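Local coordinates for glycoside hydrolase family 16 protein (PDB 7KR6), which probably hydrolyses beta-glucan chains internally as a mixed-linkage endo-glucanase, and here holds a 2-fluoro-glucoside inhibitor in its active-site cleft, at residues 51-56 / 98-103; 65-70 / 237-242; 167-172 / 220-225. The protein carries 1 engineered substitution. All blocks are in the same frame, centred on the assembly; numbering follows the deposited sequence.

Contact 1: residues 51-56 / 98-103; sequences TKETHE and RINSKG. With BGC (beta-D-glucopyranose), chain C.
T51 and N100 face each other as a hydrogen-bonded antiparallel pair, followed by K52 and I99 as a non-hydrogen-bonded one, with E53 N adding a further backbone bond of 2.9 Å to R98 O. The short strand 51-52 thereby lies along strand 93-107 in the beta-sandwich (jelly-roll) fold of glycoside hydrolase family 16, near the glycan-binding cleft. The contact illustrates how a second-shell carboxylate can position a ligand-binding arginine. E53 extends beyond CG over the neighbouring strand, and its OE2 is gripped from opposite faces of the carboxylate plane: R98 NE reaches it at 3.0 Å in a salt bridge, and N100 ND2 at 2.9 Å. Each donor lies well out of that plane, one on either face, and the carboxylate is turned 76° from the guanidinium. The other oxygen, OE1, takes a 2.6 Å bond from H55 NE2 on its anti lone pair, with E53 in the plane of the imidazole, whose ring stacks on W59. With three donors around it, the carboxylate is probably kept ionised. R98, with CG anti to its backbone nitrogen (chi1 172°) and an extended chain, carries its guanidinium past E53 to the sugar. There the group's edge serves both partners: NE points to the carboxylate, while NH2 gives BGC O6 a nearly straight hydrogen bond of 3.1 Å.

Contact 2: residues 65-70 / 237-242; sequences QAYDAA and NLAVGG
Q65 and Y67 reach from segment 65-70 to the last residues of strand 232-240, N237 to V240, and Q65 does so through a folded chain. Its CB lies 4.1 Å from V240 CG2, a plain apolar touch. CG, set between the backbone nitrogen and the carbonyl carbon (chi1 80°), rests over one face of the Y67 ring, offset toward the rim. A bend at the next torsion turns CD toward A239 CA, and OE1 then receives the backbone N-H of V240 at 2.8 Å. That bond is nearly straight at the hydrogen (172°), although its donor stands above the amide plane. At the far end of the group, NE2 donates to E63 OE1. In this family 16 beta-sandwich, strands 66-67 and 232-240 both pair with strand 93-107 and not with each other; here they are joined through the side chains of Q65 and Y67. Y67 supplies the second link: its OH accepts from N237 ND2 at 2.9 Å, in a bond bent at the hydrogen (140°) and tilted out of the amide plane, the ring standing almost perpendicular to the amide. The same OH also lies 3.6 Å from A239 CB. The N237 amide is held at its other end as well, where OD1 accepts from NE1 of the pocket residue W130.

Contact 3: residues 167-172 / 220-225; sequences TAIHYG and FDISSN. With G2F (2-deoxy-2-fluoro-alpha-D-glucopyranose), chain B.
The I169 side chain runs alongside F220 of the opposing strand, its CG1 over one face of the phenyl ring near the rim, while CD1 comes within 4.1 Å of F220 CB. The ring's far end is met by T167, whose OG1, hydrogen-bonded to D146 O, sits near the ring plane 3.7 Å from F220 CE2, and by A168 CA at CZ. CD1 of I169 also touches I222 CG2, which extends the apolar patch. Beyond it, N225 brings its amide steeply onto Y171: ND2 stands 3.3 Å above the centre of the ring, and the two planes are 72° apart. With chi1 at -165° the N225 side chain swings clear of its own nitrogen, and the amide reaches the tyrosine. Farther out, the type I turn I222–N225 presents that side chain, and D221 OD1 accepts from S223 N, an Asx turn, and also from S223 OG. N225 OD1 is held by Y227 N, and Y171 OH by Q181. From the other side of the strand, H170 lays its ring beneath the fluorine of the bound inhibitor, its NE2 3.3 Å from G2F F2. Strand 164-171 thus lies between the glycan cleft and the outer layer of this beta-sandwich, flanked by strands 144-150 and 179-186, with strands 207-212 and 215-221 packed behind it.

In the fold
Contacts 1 and 2 share strand 93-107 as a common neighbour and touch directly, H55 O meeting Y67 N and R98 packing on the Y67 ring, whereas contact 3 lies across the cleft, its centre about 24 Å from that of contact 1 and about 26 Å from that of contact 2. Contact 1 is partly buried, the other two fully. In these three cases the chemistry differs with the place in the fold: a backbone ladder with a salt bridge and waters in contact 1, two side-chain hydrogen bonds in contact 2, and mainly apolar packing between layers, with an amide over a ring, in contact 3.

Contact 1: residues 51-56 / 98-103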
loop_
_atom_site.group_PDB
_atom_site.type_symbol
_atom_site.label_atom_id
_atom_site.label_comp_id
_atom_site.label_asym_id
_atom_site.label_seq_id
_atom_site.Cartn_x
_atom_site.Cartn_y
_atom_site.Cartn_z
ATOM N N THR A 51 2.473 -9.362 27.546
ATOM C CA THR A 51 3.873 -9.763 27.504
ATOM C C THR A 51 4.653 -8.639 26.827
ATOM O O THR A 51 4.268 -8.263 25.707
ATOM C CB THR A 51 4.041 -11.080 26.758
ATOM O OG1 THR A 51 3.071 -11.948 27.334
ATOM C CG2 THR A 51 5.436 -11.651 26.803
ATOM N N LYS A 52 5.700 -8.158 27.477
ATOM C CA LYS A 52 6.724 -7.297 26.847
ATOM C C LYS A 52 7.610 -8.118 25.923
ATOM O O LYS A 52 8.038 -9.211 26.282
ATOM C CB LYS A 52 7.576 -6.586 27.909
ATOM C CG LYS A 52 6.781 -5.818 28.938
ATOM C CD LYS A 52 7.667 -5.133 29.933
ATOM C CE LYS A 52 6.934 -4.382 31.010
ATOM N NZ LYS A 52 7.895 -3.557 31.800
ATOM N N GLU A 53 7.895 -7.586 24.730
ATOM C CA GLU A 53 8.694 -8.284 23.713
ATOM C C GLU A 53 10.122 -7.785 23.777
ATOM O O GLU A 53 10.356 -6.575 24.092
ATOM C CB GLU A 53 8.100 -8.154 22.296
ATOM C CG GLU A 53 6.739 -8.790 22.196
ATOM C CD GLU A 53 6.209 -8.878 20.771
ATOM O OE1 GLU A 53 7.022 -9.145 19.889
ATOM O OE2 GLU A 53 5.013 -8.639 20.565
ATOM N N THR A 54 11.029 -8.700 23.448
ATOM C CA THR A 54 12.491 -8.477 23.355
ATOM C C THR A 54 12.981 -8.950 22.000
ATOM O O THR A 54 12.830 -10.145 21.684
ATOM C CB THR A 54 13.290 -9.213 24.442
ATOM O OG1 THR A 54 12.793 -8.761 25.696
ATOM C CG2 THR A 54 14.769 -8.918 24.306
ATOM N N HIS A 55 13.508 -8.047 21.184
ATOM C CA HIS A 55 13.997 -8.415 19.844
ATOM C C HIS A 55 15.164 -7.500 19.477
ATOM O O HIS A 55 15.171 -6.339 19.922
ATOM C CB HIS A 55 12.913 -8.261 18.752
ATOM C CG HIS A 55 11.633 -8.986 18.999
ATOM N ND1 HIS A 55 11.493 -10.346 18.761
ATOM C CD2 HIS A 55 10.428 -8.543 19.437
ATOM C CE1 HIS A 55 10.248 -10.704 19.035
ATOM N NE2 HIS A 55 9.561 -9.611 19.439
ATOM N N GLU A 56 16.058 -8.023 18.664
ATOM C CA GLU A 56 17.243 -7.311 18.142
ATOM C C GLU A 56 16.760 -6.316 17.087
ATOM O O GLU A 56 15.679 -6.474 16.503
ATOM C CB GLU A 56 18.229 -8.300 17.503
ATOM C CG GLU A 56 19.047 -9.088 18.515
ATOM C CD GLU A 56 19.861 -8.219 19.462
ATOM O OE1 GLU A 56 20.778 -7.527 18.975
ATOM O OE2 GLU A 56 19.532 -8.169 20.665
ATOM N N ARG A 98 7.206 -2.824 22.885
ATOM C CA ARG A 98 6.160 -3.558 22.144
ATOM C C ARG A 98 5.561 -4.568 23.117
ATOM O O ARG A 98 6.356 -5.282 23.781
ATOM C CB ARG A 98 6.773 -4.310 20.962
ATOM C CG ARG A 98 5.820 -5.260 20.244
ATOM C CD ARG A 98 6.294 -5.583 18.862
ATOM N NE ARG A 98 5.691 -6.788 18.299
ATOM C CZ ARG A 98 5.727 -7.108 17.027
ATOM N NH1 ARG A 98 6.238 -6.286 16.141
ATOM N NH2 ARG A 98 5.243 -8.279 16.611
ATOM N N ILE A 99 4.245 -4.652 23.167
ATOM C CA ILE A 99 3.554 -5.689 23.982
ATOM C C ILE A 99 2.528 -6.418 23.134
ATOM O O ILE A 99 1.955 -5.860 22.170
ATOM C CB ILE A 99 2.906 -5.062 25.220
ATOM C CG1 ILE A 99 1.706 -4.197 24.860
ATOM C CG2 ILE A 99 3.926 -4.339 26.063
ATOM C CD1 ILE A 99 0.972 -3.570 26.028
ATOM N N ASN A 100 2.152 -7.601 23.617
ATOM C CA ASN A 100 1.037 -8.338 23.025
ATOM C C ASN A 100 0.283 -9.092 24.115
ATOM O O ASN A 100 0.880 -9.359 25.160
ATOM C CB ASN A 100 1.553 -9.305 21.959
ATOM C CG ASN A 100 2.372 -10.470 22.498
ATOM O OD1 ASN A 100 1.780 -11.420 23.031
ATOM N ND2 ASN A 100 3.698 -10.397 22.431
ATOM N N SER A 101 -0.895 -9.581 23.777
ATOM C CA SER A 101 -1.745 -10.396 24.668
ATOM C C SER A 101 -1.886 -11.833 24.146
ATOM O O SER A 101 -2.864 -12.504 24.589
ATOM C CB SER A 101 -3.061 -9.701 24.922
ATOM O OG SER A 101 -3.909 -9.689 23.780
ATOM N N LYS A 102 -0.957 -12.319 23.341
ATOM C CA LYS A 102 -1.037 -13.697 22.768
ATOM C C LYS A 102 -1.090 -14.716 23.903
ATOM O O LYS A 102 -0.257 -14.626 24.866
ATOM C CB LYS A 102 0.165 -14.035 21.901
ATOM C CG LYS A 102 0.035 -15.310 21.099
ATOM C CD LYS A 102 1.223 -15.546 20.259
ATOM C CE LYS A 102 1.029 -16.654 19.250
ATOM N NZ LYS A 102 0.588 -17.872 19.946
ATOM N N GLY A 103 -2.037 -15.641 23.783
ATOM C CA GLY A 103 -2.160 -16.720 24.789
ATOM C C GLY A 103 -2.766 -16.226 26.098
ATOM O O GLY A 103 -2.834 -17.052 27.059
HETATM C C2 BGC C . 6.085 -8.133 9.234
HETATM C C3 BGC C . 6.290 -9.660 9.411
HETATM C C4 BGC C . 6.146 -10.102 10.850
HETATM C C5 BGC C . 4.814 -9.631 11.467
HETATM C C6 BGC C . 4.634 -9.944 12.931
HETATM C C1 BGC C . 4.789 -7.813 9.930
HETATM O O2 BGC C . 6.102 -7.721 7.900
HETATM O O3 BGC C . 7.583 -9.925 8.855
HETATM O O4 BGC C . 6.249 -11.552 10.910
HETATM O O5 BGC C . 4.741 -8.180 11.299
HETATM O O6 BGC C . 5.686 -9.333 13.719
HETATM O O HOH W 1 1.820 -13.069 25.074
HETATM O O HOH W 2 9.293 -4.087 24.495
HETATM O O HOH W 3 4.853 -10.616 18.397
#

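Contact 2: residues 65-70 / 237-242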
loop_
_atom_site.group_PDB
_atom_site.type_symbol
_atom_site.label_atom_id
_atom_site.label_comp_id
_atom_site.label_asym_id
_atom_site.label_seq_id
_atom_site.Cartn_x
_atom_site.Cartn_y
_atom_site.Cartn_z
ATOM N N GLN A 65 14.867 -0.102 15.630
ATOM C CA GLN A 65 14.874 -0.235 17.107
ATOM C C GLN A 65 15.094 -1.691 17.499
ATOM O O GLN A 65 14.607 -2.604 16.813
ATOM C CB GLN A 65 13.578 0.237 17.755
ATOM C CG GLN A 65 12.425 -0.767 17.694
ATOM C CD GLN A 65 11.921 -1.059 16.304
ATOM O OE1 GLN A 65 12.008 -0.210 15.407
ATOM N NE2 GLN A 65 11.345 -2.242 16.148
ATOM N N ALA A 66 15.751 -1.862 18.638
ATOM C CA ALA A 66 15.619 -3.086 19.449
ATOM C C ALA A 66 14.397 -2.900 20.337
ATOM O O ALA A 66 14.159 -1.810 20.863
ATOM C CB ALA A 66 16.869 -3.269 20.252
ATOM N N TYR A 67 13.638 -3.955 20.558
ATOM C CA TYR A 67 12.591 -3.905 21.590
ATOM C C TYR A 67 13.151 -4.486 22.895
ATOM O O TYR A 67 13.848 -5.550 22.816
ATOM C CB TYR A 67 11.369 -4.688 21.124
ATOM C CG TYR A 67 10.542 -4.002 20.045
ATOM C CD1 TYR A 67 10.002 -2.750 20.283
ATOM C CD2 TYR A 67 10.265 -4.620 18.839
ATOM C CE1 TYR A 67 9.189 -2.121 19.347
ATOM C CE2 TYR A 67 9.441 -4.012 17.906
ATOM C CZ TYR A 67 8.896 -2.766 18.167
ATOM O OH TYR A 67 8.085 -2.152 17.232
ATOM N N ASP A 68 12.815 -3.891 24.006
ATOM C CA ASP A 68 13.194 -4.478 25.319
ATOM C C ASP A 68 12.213 -4.094 26.401
ATOM O O ASP A 68 11.353 -3.212 26.224
ATOM C CB ASP A 68 14.652 -4.237 25.667
ATOM C CG ASP A 68 15.006 -2.807 25.972
ATOM O OD1 ASP A 68 14.142 -2.073 26.474
ATOM O OD2 ASP A 68 16.177 -2.467 25.749
ATOM N N ALA A 69 12.302 -4.828 27.505
ATOM C CA ALA A 69 11.294 -4.682 28.563
ATOM C C ALA A 69 11.441 -3.312 29.228
ATOM O O ALA A 69 10.446 -2.798 29.743
ATOM C CB ALA A 69 11.418 -5.826 29.539
ATOM N N ALA A 70 12.651 -2.754 29.280
ATOM C CA ALA A 70 12.878 -1.471 29.979
ATOM C C ALA A 70 12.129 -0.331 29.283
ATOM O O ALA A 70 11.954 0.733 29.915
ATOM C CB ALA A 70 14.354 -1.169 30.048
ATOM N N ASN A 237 2.845 -1.075 19.699
ATOM C CA ASN A 237 4.324 -0.920 19.581
ATOM C C ASN A 237 4.637 0.462 19.053
ATOM O O ASN A 237 3.746 1.107 18.444
ATOM C CB ASN A 237 4.961 -1.946 18.650
ATOM C CG ASN A 237 4.561 -1.713 17.215
ATOM O OD1 ASN A 237 3.374 -1.861 16.853
ATOM N ND2 ASN A 237 5.459 -1.092 16.450
ATOM N N LEU A 238 5.854 0.893 19.332
ATOM C CA LEU A 238 6.415 2.130 18.733
ATOM C C LEU A 238 7.685 1.695 18.013
ATOM O O LEU A 238 8.764 1.560 18.635
ATOM C CB LEU A 238 6.617 3.209 19.801
ATOM C CG LEU A 238 7.283 4.506 19.323
ATOM C CD1 LEU A 238 6.450 5.188 18.251
ATOM C CD2 LEU A 238 7.389 5.442 20.494
ATOM N N ALA A 239 7.573 1.474 16.700
ATOM C CA ALA A 239 8.738 1.122 15.873
ATOM C C ALA A 239 9.445 2.431 15.516
ATOM O O ALA A 239 8.799 3.501 15.588
ATOM C CB ALA A 239 8.345 0.333 14.649
ATOM N N VAL A 240 10.742 2.308 15.244
ATOM C CA VAL A 240 11.575 3.432 14.730
ATOM C C VAL A 240 12.205 3.004 13.408
ATOM O O VAL A 240 12.999 2.002 13.349
ATOM C CB VAL A 240 12.636 3.820 15.772
ATOM C CG1 VAL A 240 13.392 5.057 15.329
ATOM C CG2 VAL A 240 12.032 4.000 17.152
ATOM N N GLY A 241 11.903 3.749 12.331
ATOM C CA GLY A 241 12.275 3.314 10.985
ATOM C C GLY A 241 11.557 2.048 10.557
ATOM O O GLY A 241 10.672 1.593 11.282
ATOM N N GLY A 242 12.010 1.469 9.472
ATOM C CA GLY A 242 11.330 0.361 8.801
ATOM C C GLY A 242 10.855 0.777 7.421
ATOM O O GLY A 242 10.598 1.971 7.168
#

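Contact 3: residues 167-172 / 220-225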
loop_
_atom_site.group_PDB
_atom_site.type_symbol
_atom_site.label_atom_id
_atom_site.label_comp_id
_atom_site.label_asym_id
_atom_site.label_seq_id
_atom_site.Cartn_x
_atom_site.Cartn_y
_atom_site.Cartn_z
ATOM N N THR A 167 -4.424 1.945 7.588
ATOM C CA THR A 167 -5.054 0.744 8.176
ATOM C C THR A 167 -4.883 -0.383 7.151
ATOM O O THR A 167 -4.832 -0.106 5.929
ATOM C CB THR A 167 -6.489 1.054 8.575
ATOM O OG1 THR A 167 -7.043 -0.121 9.187
ATOM C CG2 THR A 167 -7.341 1.419 7.381
ATOM N N ALA A 168 -4.802 -1.635 7.583
ATOM C CA ALA A 168 -4.446 -2.719 6.676
ATOM C C ALA A 168 -4.913 -4.064 7.225
ATOM O O ALA A 168 -5.015 -4.208 8.452
ATOM C CB ALA A 168 -2.975 -2.789 6.386
ATOM N N ILE A 169 -5.066 -5.022 6.326
ATOM C CA ILE A 169 -5.170 -6.447 6.719
ATOM C C ILE A 169 -4.127 -7.218 5.923
ATOM O O ILE A 169 -3.904 -6.938 4.723
ATOM C CB ILE A 169 -6.601 -7.040 6.601
ATOM C CG1 ILE A 169 -7.238 -6.836 5.220
ATOM C CG2 ILE A 169 -7.509 -6.509 7.706
ATOM C CD1 ILE A 169 -8.563 -7.578 5.040
ATOM N N HIS A 170 -3.526 -8.212 6.557
ATOM C CA HIS A 170 -2.550 -9.128 5.946
ATOM C C HIS A 170 -3.003 -10.569 6.215
ATOM O O HIS A 170 -3.463 -10.851 7.311
ATOM C CB HIS A 170 -1.170 -8.919 6.529
ATOM C CG HIS A 170 -0.624 -7.542 6.402
ATOM N ND1 HIS A 170 0.435 -7.253 5.554
ATOM C CD2 HIS A 170 -0.953 -6.406 7.038
ATOM C CE1 HIS A 170 0.733 -5.982 5.693
ATOM N NE2 HIS A 170 -0.091 -5.431 6.595
ATOM N N TYR A 171 -2.836 -11.440 5.242
ATOM C CA TYR A 171 -3.361 -12.814 5.307
ATOM C C TYR A 171 -2.702 -13.627 4.200
ATOM O O TYR A 171 -1.815 -13.141 3.491
ATOM C CB TYR A 171 -4.889 -12.736 5.257
ATOM C CG TYR A 171 -5.449 -12.015 4.065
ATOM C CD1 TYR A 171 -5.596 -10.641 4.077
ATOM C CD2 TYR A 171 -5.827 -12.684 2.899
ATOM C CE1 TYR A 171 -6.068 -9.952 2.974
ATOM C CE2 TYR A 171 -6.343 -12.020 1.801
ATOM C CZ TYR A 171 -6.465 -10.632 1.829
ATOM O OH TYR A 171 -6.991 -9.971 0.733
ATOM N N GLY A 172 -3.073 -14.902 4.121
ATOM C CA GLY A 172 -2.503 -15.830 3.122
ATOM C C GLY A 172 -1.750 -16.944 3.819
ATOM O O GLY A 172 -1.407 -16.819 4.987
ATOM N N PHE A 220 -13.102 -2.841 5.681
ATOM C CA PHE A 220 -12.669 -4.007 4.889
ATOM C C PHE A 220 -13.780 -5.053 4.916
ATOM O O PHE A 220 -14.284 -5.403 5.983
ATOM C CB PHE A 220 -11.380 -4.601 5.448
ATOM C CG PHE A 220 -10.191 -3.687 5.490
ATOM C CD1 PHE A 220 -9.452 -3.473 4.340
ATOM C CD2 PHE A 220 -9.791 -3.105 6.672
ATOM C CE1 PHE A 220 -8.333 -2.671 4.354
ATOM C CE2 PHE A 220 -8.664 -2.296 6.685
ATOM C CZ PHE A 220 -7.934 -2.109 5.537
ATOM N N ASP A 221 -14.095 -5.580 3.743
ATOM C CA ASP A 221 -15.010 -6.733 3.551
ATOM C C ASP A 221 -14.252 -8.010 3.876
ATOM O O ASP A 221 -13.288 -8.312 3.182
ATOM C CB ASP A 221 -15.516 -6.757 2.129
ATOM C CG ASP A 221 -16.422 -7.927 1.790
ATOM O OD1 ASP A 221 -16.782 -8.693 2.679
ATOM O OD2 ASP A 221 -16.820 -7.973 0.623
ATOM N N ILE A 222 -14.687 -8.757 4.882
ATOM C CA ILE A 222 -14.025 -10.049 5.217
ATOM C C ILE A 222 -14.997 -11.213 5.051
ATOM O O ILE A 222 -14.630 -12.301 5.547
ATOM C CB ILE A 222 -13.466 -10.009 6.647
ATOM C CG1 ILE A 222 -14.511 -9.660 7.724
ATOM C CG2 ILE A 222 -12.250 -9.072 6.713
ATOM C CD1 ILE A 222 -14.148 -10.063 9.141
ATOM N N SER A 223 -16.180 -10.965 4.507
ATOM C CA SER A 223 -17.236 -12.010 4.356
ATOM C C SER A 223 -16.642 -13.297 3.803
ATOM O O SER A 223 -17.000 -14.380 4.338
ATOM C CB SER A 223 -18.397 -11.508 3.510
ATOM O OG SER A 223 -17.938 -11.121 2.231
ATOM N N SER A 224 -15.757 -13.254 2.809
ATOM C CA SER A 224 -15.203 -14.497 2.208
ATOM C C SER A 224 -13.707 -14.618 2.489
ATOM O O SER A 224 -12.999 -15.377 1.776
ATOM C CB SER A 224 -15.529 -14.569 0.748
ATOM O OG SER A 224 -14.751 -13.626 0.040
ATOM N N ASN A 225 -13.210 -13.860 3.478
ATOM C CA ASN A 225 -11.785 -13.884 3.872
ATOM C C ASN A 225 -11.632 -14.769 5.103
ATOM O O ASN A 225 -11.972 -14.345 6.182
ATOM C CB ASN A 225 -11.261 -12.481 4.173
ATOM C CG ASN A 225 -9.760 -12.484 4.205
ATOM O OD1 ASN A 225 -9.157 -13.460 4.643
ATOM N ND2 ASN A 225 -9.161 -11.391 3.733
HETATM C C1 G2F B . 1.052 -5.230 10.140
HETATM C C2 G2F B . 2.328 -5.712 9.539
HETATM C C3 G2F B . 3.393 -5.934 10.593
HETATM C C4 G2F B . 3.614 -4.626 11.310
HETATM C C5 G2F B . 2.250 -4.238 11.961
HETATM C C6 G2F B . 2.233 -2.997 12.823
HETATM O O3 G2F B . 4.585 -6.428 9.992
HETATM O O4 G2F B . 4.690 -4.826 12.293
HETATM O O5 G2F B . 1.207 -4.076 10.979
HETATM O O6 G2F B . 2.842 -1.870 12.089
HETATM F F2 G2F B . 2.049 -6.858 8.735
#